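Long-range contact in kunitz-type serine protease inhibitor homolog calcicludine (PDB 5YV7), which probably blocks L-type calcium channels as a snake-venom toxin built on the Kunitz protease-inhibitor fold: residues 11-16 with 33-38. Sequence-based numbering, arbitrary orientation.
Sequences VRIGSC and LPFLFS
Val11 sets its CG2 methyl over the centre of one face of the Phe35 ring, 3.6 Å from the ring centroid and 10° off the normal, a CH-pi contact. Its CA–CB bond points at the strand, and with CG2 anti to the backbone N this methyl is the one over the ring. A beta-branched residue suits the place, since its methyl sits close to the main chain. Ile13 reaches the same ring more loosely, its CG1 4.1 Å from Phe35 CD2, while CG1 and CG2 both rest against Leu36 O, each at 3.5 Å. Here the Kunitz fold, seen also in BPTI, packs its extended loop, which corresponds to the protease-binding loop of the inhibitors, against the end of strand 31-37; the disulfide of Cys16 with Cys40 ties the loop down further. Ser38 N donates to Ile13 O in the carbonyl plane, on a lone pair (3.0 Å), and Ser38 OG donates to the same oxygen at 2.7 Å, tilted 26° from that plane. Lying between the backbone N and the carbonyl carbon (chi1 75°), OG also accepts a weak bond from Cys16 N, a double role that suits a short hydroxyl side chain. At the backbone angles of Gly14 a CB would be jammed against Ile13 O, which by itself calls for glycine; it would also be tight against Ser38 OG. The buried Phe37 ring approaches Ile13 O obliquely with CD1 and CE1, CD1 at 3.2 Å, and makes a cation-pi contact with Arg46.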
# COMPACT_ATOMS: atom_id res chain seq x y z
N VAL A 11 3.42 6.20 0.34
CA VAL A 11 2.05 6.11 -0.15
C VAL A 11 1.89 7.10 -1.29
O VAL A 11 2.42 8.22 -1.24
CB VAL A 11 1.05 6.36 0.99
CG1 VAL A 11 1.10 7.82 1.48
CG2 VAL A 11 -0.37 5.97 0.55
N ARG A 12 1.22 6.68 -2.35
CA ARG A 12 1.07 7.53 -3.54
C ARG A 12 -0.38 7.48 -4.02
O ARG A 12 -0.82 6.49 -4.61
CB ARG A 12 2.03 7.11 -4.64
CG ARG A 12 2.53 8.28 -5.45
CD ARG A 12 3.28 7.83 -6.69
NE ARG A 12 3.82 8.99 -7.41
CZ ARG A 12 4.05 9.03 -8.72
NH1 ARG A 12 3.80 7.96 -9.49
NH2 ARG A 12 4.55 10.14 -9.27
N ILE A 13 -1.11 8.57 -3.77
CA ILE A 13 -2.49 8.65 -4.21
C ILE A 13 -2.58 8.82 -5.73
O ILE A 13 -3.52 8.34 -6.36
CB ILE A 13 -3.19 9.79 -3.45
CG1 ILE A 13 -3.23 9.42 -1.96
CG2 ILE A 13 -4.59 10.04 -4.03
CD1 ILE A 13 -3.82 10.46 -1.09
N GLY A 14 -1.61 9.50 -6.33
CA GLY A 14 -1.56 9.60 -7.77
C GLY A 14 -2.38 10.75 -8.31
O GLY A 14 -2.96 11.56 -7.59
N SER A 15 -2.45 10.79 -9.64
CA SER A 15 -2.84 12.00 -10.35
C SER A 15 -4.26 11.96 -10.90
O SER A 15 -4.74 13.00 -11.37
CB SER A 15 -1.85 12.27 -11.50
OG SER A 15 -1.36 11.06 -12.07
N CYS A 16 -4.94 10.82 -10.85
CA CYS A 16 -6.30 10.74 -11.38
C CYS A 16 -7.27 11.40 -10.41
O CYS A 16 -6.87 12.00 -9.40
CB CYS A 16 -6.67 9.30 -11.67
SG CYS A 16 -6.12 8.79 -13.30
N LEU A 33 -2.09 0.02 6.37
CA LEU A 33 -3.01 1.10 6.67
C LEU A 33 -3.89 1.43 5.46
O LEU A 33 -3.45 1.33 4.32
CB LEU A 33 -2.23 2.36 7.10
CG LEU A 33 -1.38 2.26 8.37
CD1 LEU A 33 -0.73 3.60 8.67
CD2 LEU A 33 -2.23 1.81 9.57
N PRO A 34 -5.14 1.81 5.69
CA PRO A 34 -6.02 2.17 4.57
C PRO A 34 -5.63 3.51 3.96
O PRO A 34 -5.10 4.39 4.63
CB PRO A 34 -7.41 2.25 5.23
CG PRO A 34 -7.11 2.66 6.63
CD PRO A 34 -5.83 1.92 6.99
N PHE A 35 -5.92 3.65 2.67
CA PHE A 35 -5.85 4.97 2.03
C PHE A 35 -6.73 4.97 0.79
O PHE A 35 -7.17 3.91 0.32
CB PHE A 35 -4.40 5.38 1.71
CG PHE A 35 -3.83 4.77 0.44
CD1 PHE A 35 -3.31 3.48 0.44
CD2 PHE A 35 -3.75 5.53 -0.74
CE1 PHE A 35 -2.74 2.93 -0.72
CE2 PHE A 35 -3.19 5.00 -1.90
CZ PHE A 35 -2.68 3.70 -1.90
N LEU A 36 -7.01 6.16 0.29
CA LEU A 36 -7.81 6.34 -0.91
C LEU A 36 -6.87 6.56 -2.10
O LEU A 36 -6.14 7.55 -2.13
CB LEU A 36 -8.80 7.50 -0.76
CG LEU A 36 -9.87 7.31 0.31
CD1 LEU A 36 -10.87 8.47 0.32
CD2 LEU A 36 -10.60 5.95 0.17
N PHE A 37 -6.90 5.64 -3.05
CA PHE A 37 -6.12 5.73 -4.28
C PHE A 37 -6.95 6.44 -5.35
O PHE A 37 -8.16 6.19 -5.49
CB PHE A 37 -5.70 4.33 -4.73
CG PHE A 37 -4.97 4.30 -6.04
CD1 PHE A 37 -3.89 5.14 -6.27
CD2 PHE A 37 -5.34 3.41 -7.04
CE1 PHE A 37 -3.19 5.10 -7.49
CE2 PHE A 37 -4.64 3.36 -8.26
CZ PHE A 37 -3.57 4.21 -8.48
N SER A 38 -6.31 7.35 -6.09
CA SER A 38 -7.04 8.15 -7.07
C SER A 38 -7.43 7.35 -8.30
O SER A 38 -8.36 7.75 -9.01
CB SER A 38 -6.21 9.37 -7.50
OG SER A 38 -5.17 9.00 -8.37